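Local coordinates for uncharacterized protein (Wolinella succinogenes, PDB 3JYG) that is of unknown function but belongs to the 6-pyruvoyl tetrahydropterin synthase family and carries a zinc ion held by three histidines, at residues M106-A111 and R153-P158. Residues are numbered along the deposited sequence; the frame is centred on the assembly and turned at random.
Sequences MEEGYA and RSRIQP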
HETATM    1  N   MSE A 106      -2.776 -24.362 -22.149  1.00 25.23           N
HETATM    2  CA  MSE A 106      -3.957 -23.539 -22.300  1.00 26.02           C
HETATM    3  C   MSE A 106      -3.522 -22.213 -22.868  1.00 25.59           C
HETATM    4  O   MSE A 106      -2.340 -21.896 -22.874  1.00 25.01           O
HETATM    5  CB  MSE A 106      -4.624 -23.381 -20.935  1.00 26.58           C
HETATM    6  CG  MSE A 106      -4.650 -24.707 -20.188  1.00 30.07           C
HETATM    7 SE   MSE A 106      -5.763 -25.955 -21.216  1.00 33.55          SE
HETATM    8  CE  MSE A 106      -5.653 -27.486 -19.985  1.00 33.03           C
ATOM      9  N   GLU A 107      -4.476 -21.429 -23.331  1.00 26.38           N
ATOM     10  CA  GLU A 107      -4.150 -20.119 -23.909  1.00 27.41           C
ATOM     11  C   GLU A 107      -3.352 -19.210 -22.929  1.00 26.04           C
ATOM     12  O   GLU A 107      -2.414 -18.540 -23.350  1.00 25.41           O
ATOM     13  CB  GLU A 107      -5.418 -19.422 -24.390  1.00 27.49           C
ATOM     14  CG  GLU A 107      -5.851 -19.786 -25.803  1.00 33.75           C
ATOM     15  CD  GLU A 107      -6.351 -18.547 -26.563  1.00 40.41           C
ATOM     16  OE1 GLU A 107      -7.180 -17.778 -25.993  1.00 41.56           O
ATOM     17  OE2 GLU A 107      -5.890 -18.320 -27.718  1.00 44.01           O
ATOM     18  N   GLU A 108      -3.686 -19.237 -21.637  1.00 25.02           N
ATOM     19  CA  GLU A 108      -3.049 -18.319 -20.657  1.00 24.87           C
ATOM     20  C   GLU A 108      -1.572 -18.611 -20.383  1.00 23.66           C
ATOM     21  O   GLU A 108      -0.955 -17.923 -19.604  1.00 24.31           O
ATOM     22  CB  GLU A 108      -3.826 -18.260 -19.325  1.00 25.00           C
ATOM     23  CG  GLU A 108      -5.278 -17.808 -19.446  1.00 24.93           C
ATOM     24  CD  GLU A 108      -6.197 -18.854 -20.053  1.00 28.88           C
ATOM     25  OE1 GLU A 108      -5.768 -19.996 -20.316  1.00 27.26           O
ATOM     26  OE2 GLU A 108      -7.368 -18.521 -20.282  1.00 30.97           O
ATOM     27  N   GLY A 109      -1.036 -19.658 -20.998  1.00 22.87           N
ATOM     28  CA  GLY A 109       0.367 -20.030 -20.830  1.00 22.07           C
ATOM     29  C   GLY A 109       0.627 -20.871 -19.582  1.00 21.83           C
ATOM     30  O   GLY A 109       1.622 -20.655 -18.895  1.00 24.75           O
ATOM     31  N   TYR A 110      -0.274 -21.785 -19.232  1.00 18.44           N
ATOM     32  CA  TYR A 110       0.075 -22.826 -18.262  1.00 17.19           C
ATOM     33  C   TYR A 110      -0.435 -24.127 -18.875  1.00 16.39           C
ATOM     34  O   TYR A 110      -1.155 -24.107 -19.909  1.00 15.06           O
ATOM     35  CB  TYR A 110      -0.561 -22.607 -16.860  1.00 15.92           C
ATOM     36  CG  TYR A 110      -2.052 -22.798 -16.930  1.00 17.73           C
ATOM     37  CD1 TYR A 110      -2.867 -21.786 -17.434  1.00 16.63           C
ATOM     38  CD2 TYR A 110      -2.633 -24.040 -16.632  1.00 19.40           C
ATOM     39  CE1 TYR A 110      -4.231 -21.959 -17.569  1.00 17.57           C
ATOM     40  CE2 TYR A 110      -4.018 -24.230 -16.757  1.00 20.33           C
ATOM     41  CZ  TYR A 110      -4.803 -23.179 -17.223  1.00 20.44           C
ATOM     42  OH  TYR A 110      -6.159 -23.360 -17.381  1.00 21.60           O
ATOM     43  N   ALA A 111      -0.028 -25.225 -18.256  1.00 15.32           N
ATOM     44  CA  ALA A 111      -0.503 -26.546 -18.622  1.00 15.94           C
ATOM     45  C   ALA A 111      -1.066 -27.358 -17.456  1.00 16.86           C
ATOM     46  O   ALA A 111      -0.667 -27.194 -16.291  1.00 16.45           O
ATOM     47  CB  ALA A 111       0.604 -27.344 -19.346  1.00 14.83           C
ATOM     48  N   ARG A 153      -2.725  -7.771 -19.835  1.00 19.82           N
ATOM     49  CA  ARG A 153      -2.533  -6.878 -21.004  1.00 22.40           C
ATOM     50  C   ARG A 153      -3.189  -7.406 -22.265  1.00 23.75           C
ATOM     51  O   ARG A 153      -3.737  -6.621 -23.040  1.00 24.91           O
ATOM     52  CB  ARG A 153      -1.066  -6.548 -21.281  1.00 21.82           C
ATOM     53  CG  ARG A 153      -0.457  -5.593 -20.255  1.00 20.79           C
ATOM     54  CD  ARG A 153       1.051  -5.561 -20.415  1.00 21.90           C
ATOM     55  NE  ARG A 153       1.420  -4.822 -21.624  1.00 24.68           N
ATOM     56  CZ  ARG A 153       2.655  -4.717 -22.132  1.00 27.63           C
ATOM     57  NH1 ARG A 153       3.724  -5.333 -21.572  1.00 22.76           N
ATOM     58  NH2 ARG A 153       2.806  -4.016 -23.243  1.00 25.83           N
ATOM     59  N   SER A 154      -3.179  -8.725 -22.455  1.00 25.19           N
ATOM     60  CA  SER A 154      -3.645  -9.301 -23.726  1.00 26.76           C
ATOM     61  C   SER A 154      -5.148  -9.379 -23.812  1.00 28.80           C
ATOM     62  O   SER A 154      -5.695  -9.529 -24.914  1.00 29.86           O
ATOM     63  CB  SER A 154      -3.025 -10.686 -23.961  1.00 26.59           C
ATOM     64  OG  SER A 154      -3.584 -11.637 -23.084  1.00 26.49           O
ATOM     65  N   ARG A 155      -5.812  -9.276 -22.662  1.00 29.70           N
ATOM     66  CA  ARG A 155      -7.287  -9.383 -22.551  1.00 31.37           C
ATOM     67  C   ARG A 155      -8.073  -8.058 -22.339  1.00 31.52           C
ATOM     68  O   ARG A 155      -9.221  -7.981 -22.757  1.00 32.45           O
ATOM     69  CB  ARG A 155      -7.676 -10.348 -21.406  1.00 32.04           C
ATOM     70  CG  ARG A 155      -7.107 -11.761 -21.506  1.00 35.55           C
ATOM     71  CD  ARG A 155      -7.654 -12.513 -22.710  1.00 40.84           C
ATOM     72  NE  ARG A 155      -8.029 -13.892 -22.365  1.00 46.57           N
ATOM     73  CZ  ARG A 155      -7.171 -14.908 -22.213  1.00 48.48           C
ATOM     74  NH1 ARG A 155      -5.858 -14.722 -22.359  1.00 49.38           N
ATOM     75  NH2 ARG A 155      -7.631 -16.116 -21.911  1.00 48.34           N
ATOM     76  N   ILE A 156      -7.512  -7.038 -21.678  1.00 31.56           N
ATOM     77  CA  ILE A 156      -8.353  -5.886 -21.252  1.00 32.42           C
ATOM     78  C   ILE A 156      -8.657  -4.783 -22.288  1.00 32.04           C
ATOM     79  O   ILE A 156      -9.460  -3.870 -22.027  1.00 30.55           O
ATOM     80  CB  ILE A 156      -7.866  -5.175 -19.901  1.00 33.36           C
ATOM     81  CG1 ILE A 156      -6.414  -4.713 -20.013  1.00 33.78           C
ATOM     82  CG2 ILE A 156      -8.114  -6.062 -18.668  1.00 35.27           C
ATOM     83  CD1 ILE A 156      -6.212  -3.458 -20.841  1.00 36.76           C
ATOM     84  N   GLN A 157      -8.019  -4.856 -23.448  1.00 31.83           N
ATOM     85  CA  GLN A 157      -8.316  -3.950 -24.558  1.00 32.28           C
ATOM     86  C   GLN A 157      -9.783  -3.515 -24.748  1.00 30.59           C
ATOM     87  O   GLN A 157     -10.051  -2.333 -24.802  1.00 30.61           O
ATOM     88  CB  GLN A 157      -7.815  -4.558 -25.854  1.00 33.27           C
ATOM     89  CG  GLN A 157      -7.556  -3.540 -26.917  1.00 38.08           C
ATOM     90  CD  GLN A 157      -6.268  -3.853 -27.646  1.00 43.57           C
ATOM     91  OE1 GLN A 157      -5.276  -4.290 -27.024  1.00 46.22           O
ATOM     92  NE2 GLN A 157      -6.259  -3.627 -28.965  1.00 44.44           N
ATOM     93  N   PRO A 158     -10.739  -4.467 -24.858  1.00 30.07           N
ATOM     94  CA  PRO A 158     -12.108  -3.987 -25.099  1.00 29.68           C
ATOM     95  C   PRO A 158     -12.647  -3.113 -23.954  1.00 29.73           C
ATOM     96  O   PRO A 158     -13.757  -2.594 -24.048  1.00 28.72           O
ATOM     97  CB  PRO A 158     -12.921  -5.284 -25.205  1.00 30.33           C
ATOM     98  CG  PRO A 158     -11.911  -6.345 -25.571  1.00 29.46           C
ATOM     99  CD  PRO A 158     -10.662  -5.939 -24.877  1.00 29.64           C
TER
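Glu108, in the tight turn between strands 103-105 and 110-113, faces Arg155 in the C-terminal region of helix 141-155, and the backbones stay far apart: the nearest CA atoms across the contact, those of Glu108 and Ser154, are 9.5 Å apart. The turn is a type I beta turn plus G1 beta bulge, with hydrogen bonds from Gly109 N to Met106 O at 3.2 Å and from Met106 N to Tyr110 O at 2.8 Å. Gly109, the last residue of the turn, suits its place because its phi is positive, a region that residues with a CB enter less readily. Two long charged side chains bridge the distance, crossing at about a right angle. CG of Arg155 lies beside the backbone N and anti to the carbonyl carbon (chi1 -57°), and the chain then bends twice to bring NH2 within 2.9 Å of OE2 of Glu108 in a salt bridge. The carboxylate oxygen sits at the guanidinium edge, near its plane, but the two planes are 36° apart and the N-H points poorly at the oxygen (121°), which makes the hydrogen bond weak. Glu107 adds a second negative charge: its OE1 is 4.4 Å from Arg155 NH2, well out of the guanidinium plane, with charge alone acting between them. Around the pair, Glu108 packs on Phe72 and Leu151 and its carbonyl accepts a bond from Trp147, while Arg155 rests on Trp68. The chemistry is thus mainly electrostatic: at the protein surface one arginine links the hairpin turn to segment 153-158, and the two glutamates probably help to stabilise its positive charge.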